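Local coordinates for nucleoporin-like protein RIP (Homo sapiens, PDB 2OLM), which carries an Arf-GAP domain, acts as a cofactor of HIV-1 Rev and is required for vesicle docking or fusion during acrosome biogenesis, at residues Lys14-Met19 / Thr70-Gln75. Sequence-based numbering, arbitrary orientation.
Sequences KMLRDM and TTFTQQ
Leu16 meets Phe72 through a single methyl: Leu16 CD2 lies 3.9 Å from Phe72 CE2 and 4.1 Å from Phe72 CD2, near the bond joining those two ring atoms, and approaches it obliquely. Leu16 CG is anti to the backbone N (chi1 -178°), which sends the branch from helix 3-20 toward Phe72; the two side chains cross at about a right angle. One face of the ring is taken within its own segment, where Thr70 CG2 stands 3.8 Å above the plane, over the ring centre; Lys65 of strand 64-66 also touches Phe72, and Ile67 packs on Leu16.

One residue earlier in the helix, Met15 CE reaches Gln74 NE2 at 3.8 Å, a van der Waals approach. Gln74 CB points away from helix 3-20, but a bend at chi2 (76°) brings the amide back to the methyl, and these side chains also cross at about a right angle. Met15 also rests on Ile77 and Gln81.

Thr73 is the N-cap of helix 74-82: its side chain caps a backbone N in the first turn while its own N bonds Glu76 OE1, consistent with a capping box and a defined start at Gln74. The CA atoms of Leu16 and Phe72 are still 9.0 Å apart, and only 125 Å² is buried in total, so side-chain ends join the N-terminal helix of the Arf-GAP domain to this helix start. The apolar contacts carry no direction, whereas the Gln74 amide is bonded at both ends, OE1 in a polar link to His12 of helix 3-20 and NE2 to Glu78, which would hold its orientation.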
loop_
_atom_site.group_PDB
_atom_site.type_symbol
_atom_site.label_atom_id
_atom_site.label_comp_id
_atom_site.label_asym_id
_atom_site.label_seq_id
_atom_site.Cartn_x
_atom_site.Cartn_y
_atom_site.Cartn_z
ATOM N N LYS A 14 0.779 0.692 -6.328
ATOM C CA LYS A 14 0.066 1.906 -6.746
ATOM C C LYS A 14 -1.223 1.535 -7.529
ATOM O O LYS A 14 -2.328 2.071 -7.273
ATOM C CB LYS A 14 1.001 2.794 -7.576
ATOM C CG LYS A 14 0.324 4.073 -8.073
ATOM C CD LYS A 14 1.198 4.911 -9.037
ATOM C CE LYS A 14 0.371 6.067 -9.628
ATOM N NZ LYS A 14 1.038 6.810 -10.782
ATOM N N MET A 15 -1.064 0.582 -8.448
ATOM C CA MET A 15 -2.206 0.086 -9.241
ATOM C C MET A 15 -3.273 -0.552 -8.346
ATOM O O MET A 15 -4.454 -0.324 -8.527
ATOM C CB MET A 15 -1.711 -0.920 -10.285
ATOM C CG MET A 15 -0.880 -0.316 -11.370
ATOM S SD MET A 15 0.119 -1.520 -12.302
ATOM C CE MET A 15 -1.038 -2.076 -13.572
ATOM N N LEU A 16 -2.840 -1.304 -7.363
ATOM C CA LEU A 16 -3.726 -1.930 -6.388
ATOM C C LEU A 16 -4.531 -0.905 -5.597
ATOM O O LEU A 16 -5.757 -1.016 -5.415
ATOM C CB LEU A 16 -2.884 -2.819 -5.457
ATOM C CG LEU A 16 -3.628 -3.592 -4.399
ATOM C CD1 LEU A 16 -4.614 -4.575 -5.066
ATOM C CD2 LEU A 16 -2.610 -4.335 -3.524
ATOM N N ARG A 17 -3.851 0.140 -5.137
ATOM C CA ARG A 17 -4.526 1.179 -4.350
ATOM C C ARG A 17 -5.435 2.103 -5.182
ATOM O O ARG A 17 -6.399 2.671 -4.649
ATOM C CB ARG A 17 -3.481 1.964 -3.577
ATOM C CG ARG A 17 -2.745 1.130 -2.540
ATOM C CD ARG A 17 -3.644 0.650 -1.405
ATOM N NE ARG A 17 -2.938 -0.279 -0.531
ATOM C CZ ARG A 17 -3.542 -1.019 0.391
ATOM N NH1 ARG A 17 -4.834 -0.914 0.551
ATOM N NH2 ARG A 17 -2.863 -1.841 1.142
ATOM N N ASP A 18 -5.151 2.223 -6.476
ATOM C CA ASP A 18 -6.100 2.810 -7.405
ATOM C C ASP A 18 -7.408 2.003 -7.351
ATOM O O ASP A 18 -8.492 2.573 -7.270
ATOM C CB ASP A 18 -5.530 2.871 -8.814
ATOM C CG ASP A 18 -6.469 3.548 -9.805
ATOM O OD1 ASP A 18 -6.483 4.802 -9.870
ATOM O OD2 ASP A 18 -7.198 2.806 -10.519
ATOM N N MET A 19 -7.300 0.675 -7.352
ATOM C CA MET A 19 -8.486 -0.164 -7.347
ATOM C C MET A 19 -9.156 -0.199 -6.006
ATOM O O MET A 19 -10.390 -0.164 -5.932
ATOM C CB MET A 19 -8.132 -1.596 -7.747
ATOM C CG MET A 19 -7.908 -1.756 -9.241
ATOM S SD MET A 19 -7.553 -3.461 -9.728
ATOM C CE MET A 19 -5.805 -3.551 -9.315
ATOM N N THR A 70 0.715 -9.683 0.036
ATOM C CA THR A 70 1.070 -10.453 -1.164
ATOM C C THR A 70 1.897 -9.599 -2.109
ATOM O O THR A 70 1.654 -8.408 -2.272
ATOM C CB THR A 70 -0.214 -10.906 -1.900
ATOM O OG1 THR A 70 -1.049 -11.610 -0.990
ATOM C CG2 THR A 70 0.076 -11.776 -3.104
ATOM N N THR A 71 2.857 -10.237 -2.768
ATOM C CA THR A 71 3.528 -9.600 -3.886
ATOM C C THR A 71 2.768 -10.032 -5.130
ATOM O O THR A 71 2.979 -11.140 -5.647
ATOM C CB THR A 71 4.992 -9.996 -3.964
ATOM O OG1 THR A 71 5.626 -9.670 -2.722
ATOM C CG2 THR A 71 5.686 -9.247 -5.088
ATOM N N PHE A 72 1.809 -9.204 -5.549
ATOM C CA PHE A 72 0.994 -9.528 -6.731
ATOM C C PHE A 72 1.843 -9.418 -7.976
ATOM O O PHE A 72 2.739 -8.576 -8.062
ATOM C CB PHE A 72 -0.204 -8.595 -6.837
ATOM C CG PHE A 72 -1.242 -8.847 -5.794
ATOM C CD1 PHE A 72 -2.066 -9.955 -5.864
ATOM C CD2 PHE A 72 -1.375 -8.008 -4.716
ATOM C CE1 PHE A 72 -3.012 -10.182 -4.889
ATOM C CE2 PHE A 72 -2.281 -8.258 -3.741
ATOM C CZ PHE A 72 -3.130 -9.349 -3.832
ATOM N N THR A 73 1.590 -10.268 -8.949
ATOM C CA THR A 73 2.238 -10.162 -10.254
ATOM C C THR A 73 1.506 -9.190 -11.199
ATOM O O THR A 73 0.345 -8.820 -10.972
ATOM C CB THR A 73 2.279 -11.507 -10.945
ATOM O OG1 THR A 73 0.937 -11.904 -11.259
ATOM C CG2 THR A 73 2.933 -12.553 -10.040
ATOM N N GLN A 74 2.167 -8.765 -12.278
ATOM C CA GLN A 74 1.528 -7.947 -13.276
ATOM C C GLN A 74 0.262 -8.588 -13.810
ATOM O O GLN A 74 -0.765 -7.922 -13.972
ATOM C CB GLN A 74 2.530 -7.680 -14.411
ATOM C CG GLN A 74 2.031 -6.728 -15.471
ATOM C CD GLN A 74 2.033 -5.251 -15.054
ATOM O OE1 GLN A 74 2.886 -4.804 -14.253
ATOM N NE2 GLN A 74 1.087 -4.482 -15.605
ATOM N N GLN A 75 0.340 -9.910 -14.060
ATOM C CA GLN A 75 -0.833 -10.675 -14.548
ATOM C C GLN A 75 -2.013 -10.574 -13.561
ATOM O O GLN A 75 -3.167 -10.333 -13.930
ATOM C CB GLN A 75 -0.434 -12.144 -14.759
ATOM C CG GLN A 75 0.340 -12.424 -16.029
ATOM C CD GLN A 75 0.872 -13.845 -16.021
ATOM O OE1 GLN A 75 0.392 -14.698 -16.787
ATOM N NE2 GLN A 75 1.827 -14.126 -15.143
#